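Long-range contact in uncharacterized protein Q64V53_BACFR (Bacteroides fragilis, PDB 2RA8), which is of unknown function but joins a WGR domain to a leucine-rich repeat domain, an architecture consistent with a role in binding other macromolecules: residues S186-I200 and D212-L226. Residues are numbered along the deposited sequence; the frame is centred on the assembly and turned at random.
Sequences SIGKKPRPNLKSLEI and DILGSDLPNLEKLVL
Two successive coils of the leucine-rich repeat domain stack here, the parallel strands 197-200 and 223-226 in constant register and the loops leading into them side by side, their offset shifting by a residue. Along the strands Leu198 is held at both ends, its N bonded to Lys223 O and its O receiving Val225 N at 2.9 Å, and Ile200 N continues the ladder to Val225 O. Just before them Lys196 O accepts both Glu222 N and Lys223 N. Leu198 and Leu224 lie side by side on the buried face, CD2 of Leu198 3.9 Å from CD1 of Leu224; Ile200 and Leu226 repeat the pairing, while Leu221 CD1 packs against Leu198 CB and Leu218 CD1 and Ile213 CG1 approach Leu198 CD2. On the other face Glu199 runs alongside Val225, its extended chain bringing OE2 3.7 Å from Val225 CG1. Asn220 ND2 links the beta turns Arg192-Leu195 and Leu218-Leu221, donating a nearly straight bond (169°) to Pro193 O at 2.8 Å, within its own amide plane. A separate backbone bridge pairs Arg192 N with Asp217 O at 2.7 Å and Asp217 N with Lys190 O. At the helix end of the contact, chi1 of -76° swings the Asp212 carboxylate toward Ser186 and Ile187, and OD2 takes two bonds from one face: Ser186 OG at 2.8 Å, on the syn side but tilted out of the plane, and Ile187 N at 3.1 Å, well above it. Asp212 CB packs against Ile187 CG1. A water links Ile187 O, Arg192 NE and Ser216 OG, and Arg192 NH1 bonds Ile187 O directly, fixing the guanidinium; its NH2 forms a salt bridge with Asp169 of helix 165-169. The contact completes the beta-alpha-beta unit of strand 197-201, helix 207-215 and strand 223-227, with strand 176-180 flanking the first strand and strand 256-260 the second.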
loop_
_atom_site.group_PDB
_atom_site.type_symbol
_atom_site.label_atom_id
_atom_site.label_comp_id
_atom_site.label_asym_id
_atom_site.label_seq_id
_atom_site.Cartn_x
_atom_site.Cartn_y
_atom_site.Cartn_z
ATOM N N SER A 186 28.054 -2.783 -1.083
ATOM C CA SER A 186 29.168 -2.089 -0.446
ATOM C C SER A 186 29.103 -0.654 -0.897
ATOM O O SER A 186 28.584 -0.371 -1.974
ATOM C CB SER A 186 30.512 -2.701 -0.851
ATOM O OG SER A 186 31.564 -2.098 -0.114
ATOM N N ILE A 187 29.601 0.261 -0.071
ATOM C CA ILE A 187 29.600 1.680 -0.410
ATOM C C ILE A 187 30.967 2.257 -0.156
ATOM O O ILE A 187 31.176 3.465 -0.257
ATOM C CB ILE A 187 28.559 2.473 0.412
ATOM C CG1 ILE A 187 28.849 2.334 1.906
ATOM C CG2 ILE A 187 27.155 1.988 0.069
ATOM C CD1 ILE A 187 27.998 3.234 2.772
ATOM N N GLY A 188 31.904 1.376 0.190
ATOM C CA GLY A 188 33.271 1.784 0.436
ATOM C C GLY A 188 33.541 2.411 1.787
ATOM O O GLY A 188 32.649 2.529 2.637
ATOM N N LYS A 189 34.798 2.801 1.976
ATOM C CA LYS A 189 35.253 3.441 3.198
ATOM C C LYS A 189 36.018 4.662 2.755
ATOM O O LYS A 189 37.241 4.638 2.647
ATOM C CB LYS A 189 36.164 2.492 3.984
ATOM C CG LYS A 189 35.477 1.189 4.358
ATOM C CD LYS A 189 36.364 0.255 5.151
ATOM C CE LYS A 189 35.684 -1.095 5.324
ATOM N NZ LYS A 189 36.505 -2.038 6.134
ATOM N N LYS A 190 35.283 5.732 2.474
ATOM C CA LYS A 190 35.883 6.971 2.005
ATOM C C LYS A 190 35.226 8.148 2.649
ATOM O O LYS A 190 34.139 8.037 3.228
ATOM C CB LYS A 190 35.724 7.090 0.482
ATOM C CG LYS A 190 36.345 5.939 -0.299
ATOM C CD LYS A 190 35.933 5.943 -1.767
ATOM C CE LYS A 190 36.671 4.838 -2.522
ATOM N NZ LYS A 190 36.228 4.671 -3.934
ATOM N N PRO A 191 35.895 9.307 2.614
ATOM C CA PRO A 191 35.219 10.438 3.238
ATOM C C PRO A 191 34.163 10.913 2.271
ATOM O O PRO A 191 34.417 11.030 1.070
ATOM C CB PRO A 191 36.349 11.444 3.455
ATOM C CG PRO A 191 37.353 11.086 2.394
ATOM C CD PRO A 191 37.321 9.589 2.380
ATOM N N ARG A 192 32.957 11.145 2.776
ATOM C CA ARG A 192 31.868 11.618 1.931
ATOM C C ARG A 192 31.141 12.726 2.612
ATOM O O ARG A 192 30.013 12.563 3.078
ATOM C CB ARG A 192 30.898 10.481 1.611
ATOM C CG ARG A 192 31.528 9.366 0.802
ATOM C CD ARG A 192 30.474 8.359 0.405
ATOM N NE ARG A 192 31.053 7.126 -0.102
ATOM C CZ ARG A 192 31.705 7.015 -1.250
ATOM N NH1 ARG A 192 32.190 5.836 -1.618
ATOM N NH2 ARG A 192 31.865 8.077 -2.032
ATOM N N PRO A 193 31.782 13.897 2.696
ATOM C CA PRO A 193 31.149 15.038 3.344
ATOM C C PRO A 193 29.939 15.552 2.594
ATOM O O PRO A 193 29.188 16.386 3.107
ATOM C CB PRO A 193 32.287 16.064 3.412
ATOM C CG PRO A 193 33.081 15.759 2.171
ATOM C CD PRO A 193 33.128 14.248 2.200
ATOM N N ASN A 194 29.732 15.056 1.379
ATOM C CA ASN A 194 28.585 15.498 0.585
ATOM C C ASN A 194 27.270 14.939 1.076
ATOM O O ASN A 194 26.235 15.603 0.969
ATOM C CB ASN A 194 28.775 15.133 -0.906
ATOM C CG ASN A 194 28.967 13.634 -1.134
ATOM O OD1 ASN A 194 28.190 12.995 -1.853
ATOM N ND2 ASN A 194 30.008 13.075 -0.537
ATOM N N LEU A 195 27.297 13.731 1.636
ATOM C CA LEU A 195 26.067 13.073 2.121
ATOM C C LEU A 195 25.414 13.675 3.349
ATOM O O LEU A 195 26.058 13.860 4.388
ATOM C CB LEU A 195 26.337 11.582 2.406
ATOM C CG LEU A 195 26.448 10.563 1.267
ATOM C CD1 LEU A 195 27.566 10.946 0.328
ATOM C CD2 LEU A 195 26.727 9.175 1.849
ATOM N N LYS A 196 24.125 13.986 3.239
ATOM C CA LYS A 196 23.369 14.539 4.361
ATOM C C LYS A 196 22.403 13.507 4.891
ATOM O O LYS A 196 22.044 13.520 6.073
ATOM C CB LYS A 196 22.550 15.764 3.937
ATOM C CG LYS A 196 23.378 16.941 3.425
ATOM C CD LYS A 196 23.134 18.184 4.274
ATOM C CE LYS A 196 23.490 19.465 3.526
ATOM N NZ LYS A 196 22.572 19.705 2.374
ATOM N N SER A 197 21.959 12.617 4.006
ATOM C CA SER A 197 21.016 11.578 4.392
ATOM C C SER A 197 21.392 10.233 3.811
ATOM O O SER A 197 21.682 10.106 2.617
ATOM C CB SER A 197 19.595 11.954 3.935
ATOM O OG SER A 197 18.635 11.087 4.511
ATOM N N LEU A 198 21.368 9.218 4.669
ATOM C CA LEU A 198 21.709 7.861 4.290
ATOM C C LEU A 198 20.743 6.894 4.913
ATOM O O LEU A 198 20.667 6.785 6.141
ATOM C CB LEU A 198 23.126 7.519 4.770
ATOM C CG LEU A 198 23.574 6.063 4.597
ATOM C CD1 LEU A 198 23.503 5.674 3.118
ATOM C CD2 LEU A 198 24.991 5.886 5.142
ATOM N N GLU A 199 19.990 6.191 4.074
ATOM C CA GLU A 199 19.035 5.206 4.560
ATOM C C GLU A 199 19.210 3.942 3.784
ATOM O O GLU A 199 19.231 3.957 2.554
ATOM C CB GLU A 199 17.589 5.695 4.395
ATOM C CG GLU A 199 16.532 4.579 4.550
ATOM C CD GLU A 199 15.106 5.125 4.645
ATOM O OE1 GLU A 199 14.799 6.127 3.964
ATOM O OE2 GLU A 199 14.293 4.542 5.389
ATOM N N ILE A 200 19.357 2.833 4.496
ATOM C CA ILE A 200 19.524 1.550 3.846
ATOM C C ILE A 200 18.427 0.619 4.317
ATOM O O ILE A 200 18.263 0.385 5.513
ATOM C CB ILE A 200 20.916 0.955 4.144
ATOM C CG1 ILE A 200 22.014 1.929 3.669
ATOM C CG2 ILE A 200 21.062 -0.388 3.450
ATOM C CD1 ILE A 200 23.434 1.464 3.962
ATOM N N ASP A 212 31.460 -0.373 6.321
ATOM C CA ASP A 212 31.694 0.644 5.306
ATOM C C ASP A 212 31.339 1.987 5.900
ATOM O O ASP A 212 32.073 2.963 5.741
ATOM C CB ASP A 212 30.846 0.395 4.055
ATOM C CG ASP A 212 31.387 -0.737 3.201
ATOM O OD1 ASP A 212 32.599 -1.031 3.301
ATOM O OD2 ASP A 212 30.606 -1.325 2.417
ATOM N N ILE A 213 30.222 2.044 6.613
ATOM C CA ILE A 213 29.801 3.293 7.237
ATOM C C ILE A 213 30.808 3.738 8.278
ATOM O O ILE A 213 31.263 4.881 8.260
ATOM C CB ILE A 213 28.413 3.133 7.882
ATOM C CG1 ILE A 213 27.411 2.706 6.807
ATOM C CG2 ILE A 213 27.983 4.434 8.527
ATOM C CD1 ILE A 213 26.073 2.264 7.350
ATOM N N LEU A 214 31.186 2.829 9.174
ATOM C CA LEU A 214 32.151 3.145 10.226
ATOM C C LEU A 214 33.469 3.574 9.630
ATOM O O LEU A 214 34.177 4.416 10.191
ATOM C CB LEU A 214 32.394 1.922 11.122
ATOM C CG LEU A 214 31.204 1.167 11.710
ATOM C CD1 LEU A 214 31.706 0.176 12.761
ATOM C CD2 LEU A 214 30.232 2.134 12.333
ATOM N N GLY A 215 33.804 2.991 8.483
ATOM C CA GLY A 215 35.052 3.328 7.819
ATOM C C GLY A 215 34.989 4.593 6.985
ATOM O O GLY A 215 36.012 5.057 6.477
ATOM N N SER A 216 33.795 5.155 6.837
ATOM C CA SER A 216 33.622 6.368 6.046
ATOM C C SER A 216 33.504 7.566 6.932
ATOM O O SER A 216 33.169 7.452 8.109
ATOM C CB SER A 216 32.357 6.279 5.196
ATOM O OG SER A 216 32.376 5.138 4.360
ATOM N N ASP A 217 33.788 8.735 6.370
ATOM C CA ASP A 217 33.674 9.972 7.122
ATOM C C ASP A 217 32.451 10.679 6.601
ATOM O O ASP A 217 32.372 11.025 5.421
ATOM C CB ASP A 217 34.922 10.838 6.926
ATOM C CG ASP A 217 36.182 10.162 7.443
ATOM O OD1 ASP A 217 36.234 9.836 8.654
ATOM O OD2 ASP A 217 37.117 9.953 6.641
ATOM N N LEU A 218 31.476 10.871 7.478
ATOM C CA LEU A 218 30.232 11.530 7.113
ATOM C C LEU A 218 29.975 12.653 8.084
ATOM O O LEU A 218 28.957 12.664 8.777
ATOM C CB LEU A 218 29.073 10.508 7.179
ATOM C CG LEU A 218 29.309 9.201 6.423
ATOM C CD1 LEU A 218 28.180 8.218 6.674
ATOM C CD2 LEU A 218 29.419 9.500 4.932
ATOM N N PRO A 219 30.885 13.642 8.143
ATOM C CA PRO A 219 30.712 14.763 9.069
ATOM C C PRO A 219 29.458 15.582 8.916
ATOM O O PRO A 219 28.945 16.118 9.895
ATOM C CB PRO A 219 31.968 15.600 8.835
ATOM C CG PRO A 219 32.211 15.407 7.372
ATOM C CD PRO A 219 31.999 13.908 7.210
ATOM N N ASN A 220 28.953 15.705 7.695
ATOM C CA ASN A 220 27.749 16.505 7.483
ATOM C C ASN A 220 26.472 15.701 7.471
ATOM O O ASN A 220 25.408 16.244 7.187
ATOM C CB ASN A 220 27.853 17.293 6.180
ATOM C CG ASN A 220 29.034 18.255 6.178
ATOM O OD1 ASN A 220 29.271 18.961 7.167
ATOM N ND2 ASN A 220 29.766 18.295 5.070
ATOM N N LEU A 221 26.559 14.408 7.777
ATOM C CA LEU A 221 25.362 13.562 7.790
ATOM C C LEU A 221 24.356 14.095 8.808
ATOM O O LEU A 221 24.727 14.476 9.921
ATOM C CB LEU A 221 25.734 12.120 8.145
ATOM C CG LEU A 221 24.641 11.081 7.864
ATOM C CD1 LEU A 221 24.431 10.979 6.370
ATOM C CD2 LEU A 221 25.042 9.736 8.419
ATOM N N GLU A 222 23.082 14.142 8.426
ATOM C CA GLU A 222 22.031 14.630 9.321
ATOM C C GLU A 222 21.011 13.554 9.635
ATOM O O GLU A 222 20.317 13.615 10.651
ATOM C CB GLU A 222 21.324 15.834 8.696
ATOM C CG GLU A 222 22.273 16.990 8.368
ATOM C CD GLU A 222 21.541 18.247 7.945
ATOM O OE1 GLU A 222 20.597 18.142 7.132
ATOM O OE2 GLU A 222 21.915 19.339 8.421
ATOM N N LYS A 223 20.922 12.567 8.753
ATOM C CA LYS A 223 19.995 11.455 8.914
ATOM C C LYS A 223 20.627 10.132 8.536
ATOM O O LYS A 223 21.273 10.015 7.493
ATOM C CB LYS A 223 18.738 11.677 8.058
ATOM C CG LYS A 223 17.761 10.505 8.077
ATOM C CD LYS A 223 16.399 10.872 7.509
ATOM C CE LYS A 223 15.480 9.653 7.497
ATOM N NZ LYS A 223 14.081 10.000 7.134
ATOM N N LEU A 224 20.450 9.137 9.399
ATOM C CA LEU A 224 20.967 7.792 9.175
ATOM C C LEU A 224 19.934 6.812 9.623
ATOM O O LEU A 224 19.579 6.775 10.794
ATOM C CB LEU A 224 22.254 7.541 9.969
ATOM C CG LEU A 224 22.787 6.095 9.986
ATOM C CD1 LEU A 224 23.094 5.609 8.568
ATOM C CD2 LEU A 224 24.049 6.030 10.848
ATOM N N VAL A 225 19.433 6.025 8.686
ATOM C CA VAL A 225 18.434 5.015 8.987
ATOM C C VAL A 225 18.899 3.714 8.399
ATOM O O VAL A 225 19.164 3.619 7.199
ATOM C CB VAL A 225 17.060 5.381 8.398
ATOM C CG1 VAL A 225 16.093 4.205 8.549
ATOM C CG2 VAL A 225 16.496 6.590 9.132
ATOM N N LEU A 226 19.015 2.703 9.256
ATOM C CA LEU A 226 19.462 1.386 8.835
ATOM C C LEU A 226 18.492 0.324 9.263
ATOM O O LEU A 226 18.131 0.245 10.440
ATOM C CB LEU A 226 20.828 1.054 9.456
ATOM C CG LEU A 226 22.023 1.973 9.166
ATOM C CD1 LEU A 226 23.215 1.529 10.009
ATOM C CD2 LEU A 226 22.367 1.944 7.677
HETATM O O HOH W 1 31.087 5.154 1.887
HETATM O O HOH W 2 28.732 13.744 5.401
#